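Local coordinates for ABC transporter, periplasmic solute-binding protein (Rhizobium meliloti, PDB 4WED), which probably captures peptide-like or nickel-containing solutes in the periplasm and hands them to a membrane-bound ABC transporter, at residues 56-60 / 246-250; 61-67 / 166-172; 71-75 / 323-327; 424-428 / 511-515. All coordinates share one frame. Numbering follows the deposited sequence.

How the interactions relate
From the N terminus, three contacts open in quick succession at 56-60, 61-67 and 71-75. Interaction 2 closes first, at 166-172, and so lies wholly within the larger loop that interaction 1 closes at 246-250. Interaction 3 crosses both, since 71-75 finds its partner only at 323-327. Interaction 4, joining 424-428 to 511-515, follows the other three in series. Space draws them together: Tyr-514 of interaction 4 meets Trp-58 and Trp-247 of interaction 1, Tyr-71 of interaction 3 packs on Ala-425, and the sodium ion is shared by Asp-62 of interaction 2 and Asp-515 of interaction 4. Helix 58-61 and the loops after it are thereby tied to the loops following strands 242-244, 315-316, 417-421 and 504-505.

Interaction 1 (56-60 / 246-250); sequences AIWAI and FWIAP
In this family 5 solute-binding protein, the N-terminus of helix 58-61 packs on the loop between strand 242-244 and helix 253-261, with a T-shaped tryptophan pair at one end of the contact. Ile-57 is the N-cap residue, its O accepting from Ile-60 N at 3.0 Å. The backbones stay apart: the closest CA atoms, of Ile-57 and Ile-248, are 7.0 Å from each other. Among the aromatics, Trp-58 (chi1 m, chi2 -86°) directs its edge at the face of Trp-247 (m, 118°), with the six-membered ring of Trp-58 centred 5.5 Å from the five-membered ring of Trp-247 and planes at 70°. Tyr-514 touches both indoles, and a glycerol, probably from the crystallisation liquor, lies beside Trp-58, consistent with a pocket. Apolar contact is made by Ala-59 CB, 3.4 Å from Ile-248 CD1, and by Ile-57 CG2, 4.5 Å from Ile-248 CG1. No direct hydrogen bond crosses; one water accepts from Ala-59 N at 3.2 Å and donates to Trp-247 O at 2.8 Å.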
loop_
_atom_site.group_PDB
_atom_site.type_symbol
_atom_site.label_atom_id
_atom_site.label_comp_id
_atom_site.label_asym_id
_atom_site.label_seq_id
_atom_site.Cartn_x
_atom_site.Cartn_y
_atom_site.Cartn_z
ATOM N N ALA A 56 -11.899 12.634 4.633
ATOM C CA ALA A 56 -11.866 11.837 5.856
ATOM C C ALA A 56 -10.598 11.022 6.022
ATOM O O ALA A 56 -9.865 10.770 5.065
ATOM C CB ALA A 56 -13.060 10.904 5.921
ATOM N N ILE A 57 -10.360 10.610 7.262
ATOM C CA ILE A 57 -9.474 9.491 7.538
ATOM C C ILE A 57 -10.171 8.213 7.042
ATOM O O ILE A 57 -11.239 7.866 7.525
ATOM C CB ILE A 57 -9.177 9.335 9.053
ATOM C CG1 ILE A 57 -8.502 10.582 9.618
ATOM C CG2 ILE A 57 -8.308 8.093 9.307
ATOM C CD1 ILE A 57 -8.254 10.499 11.109
ATOM N N TRP A 58 -9.532 7.518 6.099
ATOM C CA TRP A 58 -10.086 6.306 5.454
ATOM C C TRP A 58 -10.519 5.243 6.456
ATOM O O TRP A 58 -11.610 4.709 6.374
ATOM C CB TRP A 58 -9.078 5.698 4.483
ATOM C CG TRP A 58 -8.687 6.611 3.342
ATOM C CD1 TRP A 58 -9.326 6.761 2.163
ATOM C CD2 TRP A 58 -7.533 7.463 3.284
ATOM N NE1 TRP A 58 -8.670 7.678 1.371
ATOM C CE2 TRP A 58 -7.554 8.108 2.029
ATOM C CE3 TRP A 58 -6.480 7.730 4.171
ATOM C CZ2 TRP A 58 -6.581 9.024 1.642
ATOM C CZ3 TRP A 58 -5.504 8.642 3.797
ATOM C CH2 TRP A 58 -5.565 9.286 2.534
ATOM N N ALA A 59 -9.659 4.945 7.416
ATOM C CA ALA A 59 -9.966 3.935 8.403
ATOM C C ALA A 59 -11.273 4.176 9.153
ATOM O O ALA A 59 -11.912 3.250 9.614
ATOM C CB ALA A 59 -8.809 3.829 9.371
ATOM N N ILE A 60 -11.688 5.421 9.264
ATOM C CA ILE A 60 -12.959 5.750 9.940
ATOM C C ILE A 60 -14.113 5.401 9.067
ATOM O O ILE A 60 -15.085 4.817 9.543
ATOM C CB ILE A 60 -13.095 7.262 10.241
ATOM C CG1 ILE A 60 -11.942 7.761 11.128
ATOM C CG2 ILE A 60 -14.414 7.575 10.930
ATOM C CD1 ILE A 60 -11.796 7.071 12.477
ATOM N N PHE A 246 0.012 4.194 9.347
ATOM C CA PHE A 246 0.512 5.352 8.580
ATOM C C PHE A 246 -0.497 6.475 8.432
ATOM O O PHE A 246 -0.136 7.639 8.519
ATOM C CB PHE A 246 0.982 4.965 7.184
ATOM C CG PHE A 246 2.359 4.374 7.155
ATOM C CD1 PHE A 246 3.478 5.175 7.391
ATOM C CD2 PHE A 246 2.548 3.012 6.885
ATOM C CE1 PHE A 246 4.760 4.623 7.363
ATOM C CE2 PHE A 246 3.820 2.459 6.858
ATOM C CZ PHE A 246 4.927 3.265 7.089
ATOM N N TRP A 247 -1.751 6.121 8.204
ATOM C CA TRP A 247 -2.789 7.125 7.964
ATOM C C TRP A 247 -3.834 7.103 9.050
ATOM O O TRP A 247 -5.026 7.351 8.800
ATOM C CB TRP A 247 -3.443 6.896 6.590
ATOM C CG TRP A 247 -2.423 6.896 5.543
ATOM C CD1 TRP A 247 -2.100 5.874 4.715
ATOM C CD2 TRP A 247 -1.505 7.946 5.273
ATOM N NE1 TRP A 247 -1.063 6.233 3.908
ATOM C CE2 TRP A 247 -0.680 7.509 4.227
ATOM C CE3 TRP A 247 -1.329 9.239 5.783
ATOM C CZ2 TRP A 247 0.325 8.312 3.687
ATOM C CZ3 TRP A 247 -0.340 10.036 5.247
ATOM C CH2 TRP A 247 0.483 9.568 4.217
ATOM N N ILE A 248 -3.392 6.791 10.255
ATOM C CA ILE A 248 -4.290 6.777 11.398
ATOM C C ILE A 248 -3.559 7.446 12.572
ATOM O O ILE A 248 -3.879 8.574 12.945
ATOM C CB ILE A 248 -4.747 5.327 11.696
ATOM C CG1 ILE A 248 -5.552 4.752 10.505
ATOM C CG2 ILE A 248 -5.544 5.251 12.978
ATOM C CD1 ILE A 248 -5.679 3.241 10.550
ATOM N N ALA A 249 -2.559 6.775 13.116
ATOM C CA ALA A 249 -1.796 7.310 14.254
ATOM C C ALA A 249 -0.395 6.708 14.233
ATOM O O ALA A 249 -0.107 5.803 15.002
ATOM C CB ALA A 249 -2.498 6.991 15.568
ATOM N N PRO A 250 0.474 7.210 13.331
ATOM C CA PRO A 250 1.739 6.558 13.105
ATOM C C PRO A 250 2.555 6.347 14.391
ATOM O O PRO A 250 2.418 7.073 15.362
ATOM C CB PRO A 250 2.473 7.519 12.167
ATOM C CG PRO A 250 1.411 8.328 11.538
ATOM C CD PRO A 250 0.409 8.499 12.626
HETATM O O HOH W 1 -6.531 5.565 7.224
#

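Interaction 2 (61-67 / 166-172); sequences QDLMFEP and TRPTRFL. With NA (sodium ion), chain B.
A buried arginine, paired with a sodium-binding aspartate, joins the loop following helix 58-61 to 166-172. Neither segment pairs as a strand; CA atoms come closest at Pro-67 and Arg-170 (4.7 Å) and at Asp-62 and Thr-166 (6.2 Å), and a cis peptide precedes Pro-168. Arg-170 is nearly fully extended (m, t, t, chi4 -175°), so its guanidinium reaches across. NH1 forms a salt bridge with Asp-62 OD1 at 2.9 Å and a hydrogen bond to Phe-65 O at 3.1 Å, while NE and NH2 bind Tyr-165 O and Ser-164 O; Pro-67 CD covers one face. Arg-167, by contrast, bends (p, t, p), and its NH2 donates to Gln-61 OE1 at 2.8 Å as well as to Ala-56 O. Phe-65 (m, -64°) places CE1 4.0 Å from Leu-172 CD1. Backbone links are slight: Phe-171 N to Glu-66 O is a weak 3.4 Å bond, and a water joins Glu-66 N to Phe-171 O at 2.7 Å each. Asp-515 and three waters complete the sodium site, to which Asp-62 (chi1 t) contributes both oxygens, OD2 at 2.3 Å and OD1 at 2.7 Å from the ion.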
loop_
_atom_site.group_PDB
_atom_site.type_symbol
_atom_site.label_atom_id
_atom_site.label_comp_id
_atom_site.label_asym_id
_atom_site.label_seq_id
_atom_site.Cartn_x
_atom_site.Cartn_y
_atom_site.Cartn_z
ATOM N N GLN A 61 -13.982 5.689 7.784
ATOM C CA GLN A 61 -14.986 5.364 6.786
ATOM C C GLN A 61 -15.184 3.871 6.745
ATOM O O GLN A 61 -16.278 3.384 6.580
ATOM C CB GLN A 61 -14.560 5.880 5.422
ATOM C CG GLN A 61 -14.950 7.312 5.163
ATOM C CD GLN A 61 -14.080 7.980 4.144
ATOM O OE1 GLN A 61 -12.876 7.862 4.168
ATOM N NE2 GLN A 61 -14.694 8.692 3.237
ATOM N N ASP A 62 -14.097 3.150 6.932
ATOM C CA ASP A 62 -14.112 1.707 6.908
ATOM C C ASP A 62 -14.953 1.123 8.024
ATOM O O ASP A 62 -15.345 -0.023 7.963
ATOM C CB ASP A 62 -12.693 1.181 6.947
ATOM C CG ASP A 62 -12.626 -0.301 6.853
ATOM O OD1 ASP A 62 -13.274 -0.904 5.999
ATOM O OD2 ASP A 62 -11.906 -0.870 7.655
ATOM N N LEU A 63 -15.202 1.915 9.053
ATOM C CA LEU A 63 -16.066 1.525 10.162
ATOM C C LEU A 63 -17.532 1.258 9.851
ATOM O O LEU A 63 -18.130 0.389 10.431
ATOM C CB LEU A 63 -15.984 2.567 11.259
ATOM C CG LEU A 63 -14.662 2.533 11.985
ATOM C CD1 LEU A 63 -14.549 3.758 12.857
ATOM C CD2 LEU A 63 -14.610 1.262 12.804
HETATM N N MSE A 64 -18.115 2.047 8.972
HETATM C CA MSE A 64 -19.537 1.952 8.634
HETATM C C MSE A 64 -19.799 1.802 7.174
HETATM O O MSE A 64 -20.923 1.496 6.789
HETATM C CB MSE A 64 -20.295 3.200 9.148
HETATM C CG MSE A 64 -20.145 4.440 8.271
HETATM SE SE MSE A 64 -18.413 5.355 8.554
HETATM C CE MSE A 64 -18.854 6.041 10.368
ATOM N N PHE A 65 -18.811 2.054 6.329
ATOM C CA PHE A 65 -19.019 1.864 4.899
ATOM C C PHE A 65 -18.451 0.539 4.431
ATOM O O PHE A 65 -17.379 0.097 4.859
ATOM C CB PHE A 65 -18.549 3.090 4.091
ATOM C CG PHE A 65 -19.345 4.362 4.416
ATOM C CD1 PHE A 65 -20.715 4.437 4.134
ATOM C CD2 PHE A 65 -18.738 5.465 4.970
ATOM C CE1 PHE A 65 -21.437 5.590 4.397
ATOM C CE2 PHE A 65 -19.458 6.620 5.255
ATOM C CZ PHE A 65 -20.815 6.675 4.978
ATOM N N GLU A 66 -19.197 -0.122 3.566
ATOM C CA GLU A 66 -18.760 -1.403 3.046
ATOM C C GLU A 66 -18.710 -1.392 1.555
ATOM O O GLU A 66 -19.488 -0.692 0.911
ATOM C CB GLU A 66 -19.652 -2.526 3.535
ATOM C CG GLU A 66 -19.335 -2.965 4.952
ATOM C CD GLU A 66 -20.237 -4.084 5.441
ATOM O OE1 GLU A 66 -21.455 -3.936 5.192
ATOM O OE2 GLU A 66 -19.744 -5.084 6.073
ATOM N N PRO A 67 -17.754 -2.146 0.983
ATOM C CA PRO A 67 -17.682 -2.309 -0.471
ATOM C C PRO A 67 -18.429 -3.556 -0.979
ATOM O O PRO A 67 -18.901 -4.397 -0.202
ATOM C CB PRO A 67 -16.186 -2.512 -0.697
ATOM C CG PRO A 67 -15.797 -3.336 0.495
ATOM C CD PRO A 67 -16.654 -2.848 1.657
ATOM N N THR A 166 -11.609 2.042 -0.094
ATOM C CA THR A 166 -12.333 2.653 1.007
ATOM C C THR A 166 -13.232 3.683 0.365
ATOM O O THR A 166 -14.384 3.757 0.675
ATOM C CB THR A 166 -11.398 3.249 2.093
ATOM O OG1 THR A 166 -10.712 2.175 2.776
ATOM C CG2 THR A 166 -12.207 4.051 3.159
ATOM N N ARG A 167 -12.709 4.459 -0.566
ATOM C CA ARG A 167 -13.521 5.419 -1.298
ATOM C C ARG A 167 -13.049 5.441 -2.737
ATOM O O ARG A 167 -11.888 5.166 -2.982
ATOM C CB ARG A 167 -13.355 6.802 -0.690
ATOM C CG ARG A 167 -11.930 7.302 -0.745
ATOM C CD ARG A 167 -11.833 8.776 -0.433
ATOM N NE ARG A 167 -11.915 9.007 0.997
ATOM C CZ ARG A 167 -11.042 9.713 1.693
ATOM N NH1 ARG A 167 -10.008 10.276 1.103
ATOM N NH2 ARG A 167 -11.214 9.847 2.986
ATOM N N PRO A 168 -13.907 5.773 -3.700
ATOM C CA PRO A 168 -15.315 6.153 -3.519
ATOM C C PRO A 168 -16.313 5.013 -3.689
ATOM O O PRO A 168 -17.506 5.231 -3.868
ATOM C CB PRO A 168 -15.522 7.107 -4.681
ATOM C CG PRO A 168 -14.751 6.470 -5.776
ATOM C CD PRO A 168 -13.511 5.918 -5.114
ATOM N N THR A 169 -15.826 3.800 -3.567
ATOM C CA THR A 169 -16.569 2.629 -3.982
ATOM C C THR A 169 -17.586 2.047 -3.010
ATOM O O THR A 169 -17.989 0.887 -3.183
ATOM C CB THR A 169 -15.549 1.530 -4.264
ATOM O OG1 THR A 169 -14.615 1.476 -3.172
ATOM C CG2 THR A 169 -14.826 1.875 -5.508
ATOM N N ARG A 170 -17.993 2.793 -1.993
ATOM C CA ARG A 170 -18.818 2.185 -0.951
ATOM C C ARG A 170 -20.188 2.793 -0.894
ATOM O O ARG A 170 -20.436 3.776 -1.573
ATOM C CB ARG A 170 -18.086 2.199 0.380
ATOM C CG ARG A 170 -16.692 1.597 0.216
ATOM C CD ARG A 170 -16.102 1.146 1.533
ATOM N NE ARG A 170 -14.850 0.455 1.326
ATOM C CZ ARG A 170 -14.164 -0.140 2.308
ATOM N NH1 ARG A 170 -14.615 -0.105 3.574
ATOM N NH2 ARG A 170 -13.022 -0.764 2.037
ATOM N N PHE A 171 -21.049 2.208 -0.058
ATOM C CA PHE A 171 -22.508 2.342 -0.139
ATOM C C PHE A 171 -23.221 3.093 1.006
ATOM O O PHE A 171 -23.210 2.683 2.204
ATOM C CB PHE A 171 -23.092 0.955 -0.382
ATOM C CG PHE A 171 -22.631 0.376 -1.689
ATOM C CD1 PHE A 171 -21.412 -0.291 -1.768
ATOM C CD2 PHE A 171 -23.361 0.586 -2.868
ATOM C CE1 PHE A 171 -20.951 -0.793 -2.974
ATOM C CE2 PHE A 171 -22.896 0.094 -4.083
ATOM C CZ PHE A 171 -21.675 -0.587 -4.140
ATOM N N LEU A 172 -23.850 4.211 0.600
ATOM C CA LEU A 172 -24.482 5.165 1.498
ATOM C C LEU A 172 -25.963 5.068 1.308
ATOM O O LEU A 172 -26.427 5.073 0.182
ATOM C CB LEU A 172 -24.030 6.578 1.127
ATOM C CG LEU A 172 -24.758 7.789 1.736
ATOM C CD1 LEU A 172 -24.457 7.950 3.232
ATOM C CD2 LEU A 172 -24.353 9.051 0.996
HETATM NA NA NA B . -11.845 -3.050 6.793
HETATM O O HOH W 2 -21.779 0.709 3.291
HETATM O O HOH W 3 -12.614 -3.158 4.346
HETATM O O HOH W 4 -10.767 -3.404 8.955
HETATM O O HOH W 5 -13.823 -2.916 7.415
#

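Interaction 3 (71-75 / 323-327); sequences YGKGG and AALPY
This is a water-assisted packing contact between two loops, one linking strands 69-71 and 77-79, the other running from strand 315-316 to helix 339-348. No direct hydrogen bond crosses it. Residues 72-75 fold as a type II beta turn: Lys-73 has phi/psi -42/131, Gly-74 77/9, and Gly-75 N gives a weak 2.8 Å bond to Gly-72 O. The tip of this turn comes close to the partner loop, with CA atoms 4.5 Å apart for Gly-74 and Ala-324 and 4.9 Å for Gly-75 and Pro-326. Gly-74 CA makes a CA-H...O contact to Ala-324 O at 3.1 Å. At Gly-75 (phi/psi 75/14) a CB would press on Gly-74 O and fall 2.3 Å from Pro-326 CG, so glycine suits on both counts. Tyr-71 (chi1 t, chi2 -79°) brings its OH to 3.4 Å from Pro-326 CD and 3.8 Å from Leu-325 CD2. One water is 2.7 Å from Tyr-71 OH and donates to Ala-324 O at 2.7 Å; another lies 2.8 Å from Gly-74 O and 3.0 Å from Leu-325 O. Tyr-71 and Pro-326 both pack on Gln-161 of helix 159-162, while Tyr-71, at the end of strand 69-71, also touches Ala-425 and Val-511.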
loop_
_atom_site.group_PDB
_atom_site.type_symbol
_atom_site.label_atom_id
_atom_site.label_comp_id
_atom_site.label_asym_id
_atom_site.label_seq_id
_atom_site.Cartn_x
_atom_site.Cartn_y
_atom_site.Cartn_z
ATOM N N TYR A 71 -10.802 -6.398 0.063
ATOM C CA TYR A 71 -9.394 -6.696 -0.128
ATOM C C TYR A 71 -8.899 -7.474 1.057
ATOM O O TYR A 71 -8.700 -6.908 2.102
ATOM C CB TYR A 71 -8.588 -5.450 -0.309
ATOM C CG TYR A 71 -7.105 -5.643 -0.669
ATOM C CD1 TYR A 71 -6.140 -5.979 0.293
ATOM C CD2 TYR A 71 -6.666 -5.394 -1.942
ATOM C CE1 TYR A 71 -4.783 -6.102 -0.065
ATOM C CE2 TYR A 71 -5.331 -5.515 -2.301
ATOM C CZ TYR A 71 -4.400 -5.869 -1.369
ATOM O OH TYR A 71 -3.108 -5.947 -1.803
ATOM N N GLY A 72 -8.703 -8.790 0.868
ATOM C CA GLY A 72 -8.374 -9.671 1.971
ATOM C C GLY A 72 -6.886 -9.796 2.066
ATOM O O GLY A 72 -6.143 -9.285 1.222
ATOM N N LYS A 73 -6.449 -10.473 3.112
ATOM C CA LYS A 73 -5.083 -10.937 3.227
ATOM C C LYS A 73 -4.540 -11.509 1.916
ATOM O O LYS A 73 -5.173 -12.330 1.277
ATOM C CB LYS A 73 -4.971 -11.993 4.344
ATOM N N GLY A 74 -3.350 -11.063 1.536
ATOM C CA GLY A 74 -2.689 -11.510 0.343
ATOM C C GLY A 74 -3.296 -10.848 -0.898
ATOM O O GLY A 74 -3.000 -11.202 -2.026
ATOM N N GLY A 75 -4.166 -9.874 -0.709
ATOM C CA GLY A 75 -4.858 -9.324 -1.847
ATOM C C GLY A 75 -5.927 -10.244 -2.355
ATOM O O GLY A 75 -6.458 -9.998 -3.422
ATOM N N ALA A 323 5.224 -10.743 -0.430
ATOM C CA ALA A 323 4.232 -11.839 -0.601
ATOM C C ALA A 323 2.811 -11.450 -0.155
ATOM O O ALA A 323 1.829 -12.063 -0.551
ATOM C CB ALA A 323 4.722 -13.061 0.186
ATOM N N ALA A 324 2.719 -10.419 0.684
ATOM C CA ALA A 324 1.459 -9.837 1.076
ATOM C C ALA A 324 0.654 -9.337 -0.143
ATOM O O ALA A 324 -0.584 -9.261 -0.079
ATOM C CB ALA A 324 1.701 -8.681 2.062
ATOM N N LEU A 325 1.335 -8.977 -1.230
ATOM C CA LEU A 325 0.634 -8.476 -2.417
ATOM C C LEU A 325 0.197 -9.579 -3.293
ATOM O O LEU A 325 0.796 -10.650 -3.283
ATOM C CB LEU A 325 1.508 -7.524 -3.228
ATOM C CG LEU A 325 1.700 -6.260 -2.369
ATOM C CD1 LEU A 325 3.071 -5.666 -2.613
ATOM C CD2 LEU A 325 0.577 -5.243 -2.599
ATOM N N PRO A 326 -0.863 -9.327 -4.061
ATOM C CA PRO A 326 -1.280 -10.314 -5.027
ATOM C C PRO A 326 -0.325 -10.258 -6.205
ATOM O O PRO A 326 0.289 -9.221 -6.453
ATOM C CB PRO A 326 -2.708 -9.873 -5.404
ATOM C CG PRO A 326 -2.838 -8.446 -4.977
ATOM C CD PRO A 326 -1.765 -8.150 -3.982
ATOM N N TYR A 327 -0.168 -11.378 -6.893
ATOM C CA TYR A 327 0.630 -11.425 -8.126
ATOM C C TYR A 327 2.052 -10.923 -7.898
ATOM O O TYR A 327 2.671 -10.301 -8.775
ATOM C CB TYR A 327 -0.077 -10.642 -9.264
ATOM C CG TYR A 327 -1.546 -11.050 -9.413
ATOM C CD1 TYR A 327 -1.914 -12.324 -9.889
ATOM C CD2 TYR A 327 -2.552 -10.177 -9.029
ATOM C CE1 TYR A 327 -3.247 -12.689 -9.988
ATOM C CE2 TYR A 327 -3.890 -10.510 -9.126
ATOM C CZ TYR A 327 -4.241 -11.758 -9.593
ATOM O OH TYR A 327 -5.594 -12.028 -9.642
HETATM O O HOH W 6 -1.537 -6.708 0.266
HETATM O O HOH W 7 -0.783 -12.959 -2.320
#

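Interaction 4 (424-428 / 511-515); sequences GAPYD and VTEYD. With NA (sodium ion), chain B.
Tyr-514 (chi1 m, chi2 -75°) brings the CE2 corner of its ring against the cis-proline turn of 424-428, with CE2 3.7 Å from Ala-425 O, which lies near the ring plane at its edge, and 3.9 Å from Pro-426 CD. The contact joins two turns. In 424-428, the cis peptide before Pro-426, phi/psi of -64/144 at Ala-425 and -104/22 at Pro-426, and a 3.1 Å bond from Tyr-427 N to Gly-424 O define a type VIa turn; Gly-424 N also donates to Asp-428 OD2 at 2.8 Å. In the other segment, Thr-512 to Asp-515 form a type I turn combined with an ST turn, in which Tyr-514 N donates to Thr-512 OG1 at 3.0 Å.

The nearest CA atoms, of Ala-425 and Thr-512, are 5.9 Å apart. Ala-425 CB packs 4.0 Å from Thr-512 CG2, and Tyr-427 (m, -67°) sets CE2 3.8 Å from Tyr-514 OH. A single water bridges the backbones, donating to Ala-425 O and accepting from Glu-513 N, both at 2.9 Å. Trp-58 and Trp-247 also meet the Tyr-514 ring. Asp-515 links this turn to the metal site it shares with Asp-62: its OD2 accepts from Thr-512 OG1 at 3.0 Å, while its OD1 binds the sodium ion at 2.5 Å.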
loop_
_atom_site.group_PDB
_atom_site.type_symbol
_atom_site.label_atom_id
_atom_site.label_comp_id
_atom_site.label_asym_id
_atom_site.label_seq_id
_atom_site.Cartn_x
_atom_site.Cartn_y
_atom_site.Cartn_z
ATOM N N GLY A 424 2.175 0.477 -2.668
ATOM C CA GLY A 424 1.553 -0.344 -1.612
ATOM C C GLY A 424 0.103 -0.783 -1.889
ATOM O O GLY A 424 -0.512 -0.367 -2.864
ATOM N N ALA A 425 -0.434 -1.659 -1.039
ATOM C CA ALA A 425 -1.787 -2.154 -1.194
ATOM C C ALA A 425 -2.698 -0.978 -1.038
ATOM O O ALA A 425 -2.395 -0.140 -0.220
ATOM C CB ALA A 425 -2.101 -3.173 -0.133
ATOM N N PRO A 426 -3.813 -0.889 -1.773
ATOM C CA PRO A 426 -4.336 -1.912 -2.661
ATOM C C PRO A 426 -4.099 -1.624 -4.149
ATOM O O PRO A 426 -4.776 -2.198 -4.994
ATOM C CB PRO A 426 -5.838 -1.814 -2.398
ATOM C CG PRO A 426 -6.059 -0.338 -2.182
ATOM C CD PRO A 426 -4.787 0.195 -1.580
ATOM N N TYR A 427 -3.111 -0.783 -4.442
ATOM C CA TYR A 427 -2.800 -0.334 -5.774
ATOM C C TYR A 427 -1.809 -1.268 -6.527
ATOM O O TYR A 427 -1.544 -1.071 -7.715
ATOM C CB TYR A 427 -2.185 1.042 -5.711
ATOM C CG TYR A 427 -2.896 2.044 -4.814
ATOM C CD1 TYR A 427 -4.188 2.506 -5.127
ATOM C CD2 TYR A 427 -2.281 2.546 -3.662
ATOM C CE1 TYR A 427 -4.853 3.372 -4.316
ATOM C CE2 TYR A 427 -2.961 3.455 -2.853
ATOM C CZ TYR A 427 -4.239 3.843 -3.182
ATOM O OH TYR A 427 -4.899 4.773 -2.424
ATOM N N ASP A 428 -1.235 -2.244 -5.857
ATOM C CA ASP A 428 -0.078 -2.928 -6.438
ATOM C C ASP A 428 -0.489 -4.339 -6.758
ATOM O O ASP A 428 -1.338 -4.880 -6.079
ATOM C CB ASP A 428 1.136 -2.946 -5.454
ATOM C CG ASP A 428 1.999 -1.720 -5.562
ATOM O OD1 ASP A 428 1.865 -1.012 -6.566
ATOM O OD2 ASP A 428 2.762 -1.414 -4.620
ATOM N N VAL A 511 -4.976 -5.132 6.692
ATOM C CA VAL A 511 -4.454 -5.565 5.420
ATOM C C VAL A 511 -3.947 -4.356 4.653
ATOM O O VAL A 511 -2.988 -4.457 3.881
ATOM C CB VAL A 511 -5.519 -6.314 4.596
ATOM C CG1 VAL A 511 -4.932 -6.721 3.285
ATOM C CG2 VAL A 511 -5.970 -7.579 5.314
ATOM N N THR A 512 -4.586 -3.209 4.840
ATOM C CA THR A 512 -4.098 -2.006 4.194
ATOM C C THR A 512 -4.100 -0.919 5.217
ATOM O O THR A 512 -4.649 -1.055 6.286
ATOM C CB THR A 512 -4.962 -1.560 2.976
ATOM O OG1 THR A 512 -6.113 -0.850 3.426
ATOM C CG2 THR A 512 -5.411 -2.744 2.089
ATOM N N GLU A 513 -3.464 0.171 4.854
ATOM C CA GLU A 513 -3.378 1.349 5.675
ATOM C C GLU A 513 -4.672 2.165 5.633
ATOM O O GLU A 513 -4.728 3.257 6.198
ATOM C CB GLU A 513 -2.209 2.212 5.200
ATOM C CG GLU A 513 -0.812 1.639 5.474
ATOM C CD GLU A 513 -0.532 1.251 6.943
ATOM O OE1 GLU A 513 -1.164 1.771 7.924
ATOM O OE2 GLU A 513 0.317 0.359 7.128
ATOM N N TYR A 514 -5.702 1.649 4.958
ATOM C CA TYR A 514 -6.964 2.413 4.770
ATOM C C TYR A 514 -8.113 1.767 5.561
ATOM O O TYR A 514 -9.251 2.247 5.533
ATOM C CB TYR A 514 -7.259 2.588 3.265
ATOM C CG TYR A 514 -6.061 3.138 2.563
ATOM C CD1 TYR A 514 -5.717 4.466 2.699
ATOM C CD2 TYR A 514 -5.215 2.314 1.813
ATOM C CE1 TYR A 514 -4.602 4.999 2.075
ATOM C CE2 TYR A 514 -4.067 2.808 1.188
ATOM C CZ TYR A 514 -3.769 4.164 1.320
ATOM O OH TYR A 514 -2.632 4.694 0.739
ATOM N N ASP A 515 -7.754 0.687 6.270
ATOM C CA ASP A 515 -8.652 -0.124 7.076
ATOM C C ASP A 515 -8.412 0.166 8.535
ATOM O O ASP A 515 -7.281 0.387 8.918
ATOM C CB ASP A 515 -8.304 -1.608 6.936
ATOM C CG ASP A 515 -8.780 -2.207 5.643
ATOM O OD1 ASP A 515 -10.018 -2.211 5.395
ATOM O OD2 ASP A 515 -7.900 -2.716 4.897
HETATM NA NA NA B . -11.845 -3.050 6.793
HETATM O O HOH W 8 -1.656 -0.224 2.559
HETATM O O HOH W 3 -12.614 -3.158 4.346
HETATM O O HOH W 4 -10.767 -3.404 8.955
HETATM O O HOH W 5 -13.823 -2.916 7.415
#